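Local coordinates for protein acyltransferase (PDB 5UG1) that transfers acetyl groups to hydroxyl oxygens of peptidoglycan, as the catalytic domain of an O-acetyltransferase with an atypical alpha/beta hydrolase fold, at residues A[11-16]-A[144-149]. Sequence-based numbering, arbitrary orientation.
Sequences DSVALR and VHFGSE. With 03S (methanesulfonic acid), chain B.
The catalytic triad of this atypical alpha/beta hydrolase fold comes together here. Ser-12 opens the short helix 12-16 that follows strand 6-10, and His-145 lies in the loop before helix 150-171. Ser-12 OG is covalently bound to S10 of the methylsulfonyl group at 1.5 Å, which marks it as the nucleophile. His-145 NE2 donates to Ser-12 OG over 2.9 Å, with OG 21° out of the imidazole plane. His-145 ND1 is hydrogen-bonded to OD2 of Asp-142, the probable third triad member. That bond would fix the ring's rotation and probably make NE2 a better base in the free enzyme. Ser-12 N donates to adduct atom O12 at 3.1 Å, consistent with a place in the oxyanion hole. Asp-11 is the N-cap; its OD1 accepts weak bonds from Val-13 N and Ala-14 N.

Tight packing adjoins the triad residues. Val-13 CG2 meets Val-144 CG1 at 3.7 Å, the two side chains crossing at about a right angle. Phe-146 is buried; its CE2 lies 4.3 Å from Val-13 CG1, and the side chain also touches Ala-157 of helix 150-171. Arg-16 CD sits over the centre of the Phe-146 ring, a CH-pi contact. Arg-16 is partly exposed, yet His-145 CB covers one guanidinium face.

On the loose side, exposed Ser-148 and Glu-149 make no contact with segment 11-16. Just before them, the Arg-16 guanidinium edge grips Phe-146 O tightly: Arg-16 NE lies 2.7 Å from it, on a lone pair, while Arg-16 NH2 sits above the carbonyl plane and also bonds weakly to Gly-147 O.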
# COMPACT_ATOMS: atom_id res chain seq x y z
N ASP A 11 5.11 -3.27 -3.65
CA ASP A 11 6.54 -3.49 -3.51
C ASP A 11 6.89 -4.86 -2.91
O ASP A 11 6.08 -5.72 -2.81
CB ASP A 11 7.18 -2.33 -2.74
CG ASP A 11 6.70 -2.21 -1.33
OD1 ASP A 11 6.02 -3.07 -0.85
OD2 ASP A 11 7.01 -1.25 -0.68
N SER A 12 8.14 -5.03 -2.54
CA SER A 12 8.61 -6.27 -1.98
C SER A 12 7.94 -6.65 -0.67
O SER A 12 7.85 -7.78 -0.38
CB SER A 12 10.10 -6.22 -1.76
OG SER A 12 10.40 -5.43 -0.68
N VAL A 13 7.50 -5.67 0.10
CA VAL A 13 6.80 -5.96 1.32
C VAL A 13 5.45 -6.61 1.02
O VAL A 13 5.10 -7.60 1.59
CB VAL A 13 6.69 -4.72 2.23
CG1 VAL A 13 5.98 -5.05 3.50
CG2 VAL A 13 8.06 -4.20 2.55
N ALA A 14 4.72 -6.00 0.11
CA ALA A 14 3.51 -6.58 -0.41
C ALA A 14 3.77 -7.95 -1.05
O ALA A 14 3.03 -8.88 -0.83
CB ALA A 14 2.83 -5.66 -1.37
N LEU A 15 4.87 -8.07 -1.79
CA LEU A 15 5.17 -9.34 -2.44
C LEU A 15 5.42 -10.43 -1.40
O LEU A 15 5.05 -11.59 -1.60
CB LEU A 15 6.37 -9.18 -3.36
CG LEU A 15 6.72 -10.46 -4.12
CD1 LEU A 15 5.58 -10.89 -5.02
CD2 LEU A 15 8.03 -10.31 -4.92
N ARG A 16 6.02 -10.05 -0.27
CA ARG A 16 6.24 -11.00 0.81
C ARG A 16 4.92 -11.50 1.39
O ARG A 16 4.83 -12.65 1.84
CB ARG A 16 7.10 -10.34 1.89
CG ARG A 16 7.71 -11.28 2.92
CD ARG A 16 8.62 -10.48 3.87
NE ARG A 16 9.19 -11.27 4.96
CZ ARG A 16 10.24 -12.06 4.83
NH1 ARG A 16 10.83 -12.17 3.64
NH2 ARG A 16 10.71 -12.74 5.87
N VAL A 144 11.90 -4.43 7.93
CA VAL A 144 11.06 -4.06 6.81
C VAL A 144 10.30 -5.27 6.24
O VAL A 144 9.14 -5.19 5.92
CB VAL A 144 11.88 -3.43 5.68
CG1 VAL A 144 11.04 -3.17 4.46
CG2 VAL A 144 12.59 -2.19 6.15
N HIS A 145 11.03 -6.36 6.12
CA HIS A 145 10.50 -7.62 5.68
C HIS A 145 10.14 -8.45 6.89
O HIS A 145 10.97 -9.05 7.50
CB HIS A 145 11.50 -8.34 4.78
CG HIS A 145 11.81 -7.61 3.51
ND1 HIS A 145 12.90 -6.78 3.38
CD2 HIS A 145 11.15 -7.54 2.34
CE1 HIS A 145 12.90 -6.26 2.18
NE2 HIS A 145 11.85 -6.71 1.52
N PHE A 146 8.87 -8.45 7.24
CA PHE A 146 8.39 -9.10 8.45
C PHE A 146 8.73 -10.59 8.56
O PHE A 146 8.79 -11.27 7.58
CB PHE A 146 6.88 -8.90 8.56
CG PHE A 146 6.12 -9.31 7.35
CD1 PHE A 146 5.95 -10.63 7.06
CD2 PHE A 146 5.60 -8.38 6.50
CE1 PHE A 146 5.29 -11.02 5.94
CE2 PHE A 146 4.94 -8.76 5.38
CZ PHE A 146 4.76 -10.07 5.10
N GLY A 147 8.94 -11.06 9.78
CA GLY A 147 9.16 -12.48 10.01
C GLY A 147 10.58 -12.98 9.84
O GLY A 147 11.21 -12.77 8.80
N SER A 148 11.10 -13.66 10.87
CA SER A 148 12.41 -14.28 10.82
C SER A 148 12.33 -15.78 10.58
O SER A 148 13.37 -16.40 10.31
CB SER A 148 13.19 -14.01 12.12
OG SER A 148 12.52 -14.61 13.22
N GLU A 149 11.15 -16.37 10.70
CA GLU A 149 10.89 -17.74 10.30
C GLU A 149 9.43 -17.85 9.89
O GLU A 149 8.69 -16.85 9.91
CB GLU A 149 11.24 -18.72 11.42
CG GLU A 149 10.77 -18.25 12.77
CD GLU A 149 11.65 -18.79 13.87
OE1 GLU A 149 11.78 -20.04 13.97
OE2 GLU A 149 12.23 -17.97 14.62
S10 03S B . 11.17 -4.12 -0.72
O11 03S B . 11.20 -3.67 0.68
O12 03S B . 10.40 -3.16 -1.54
C13 03S B . 12.72 -4.22 -1.30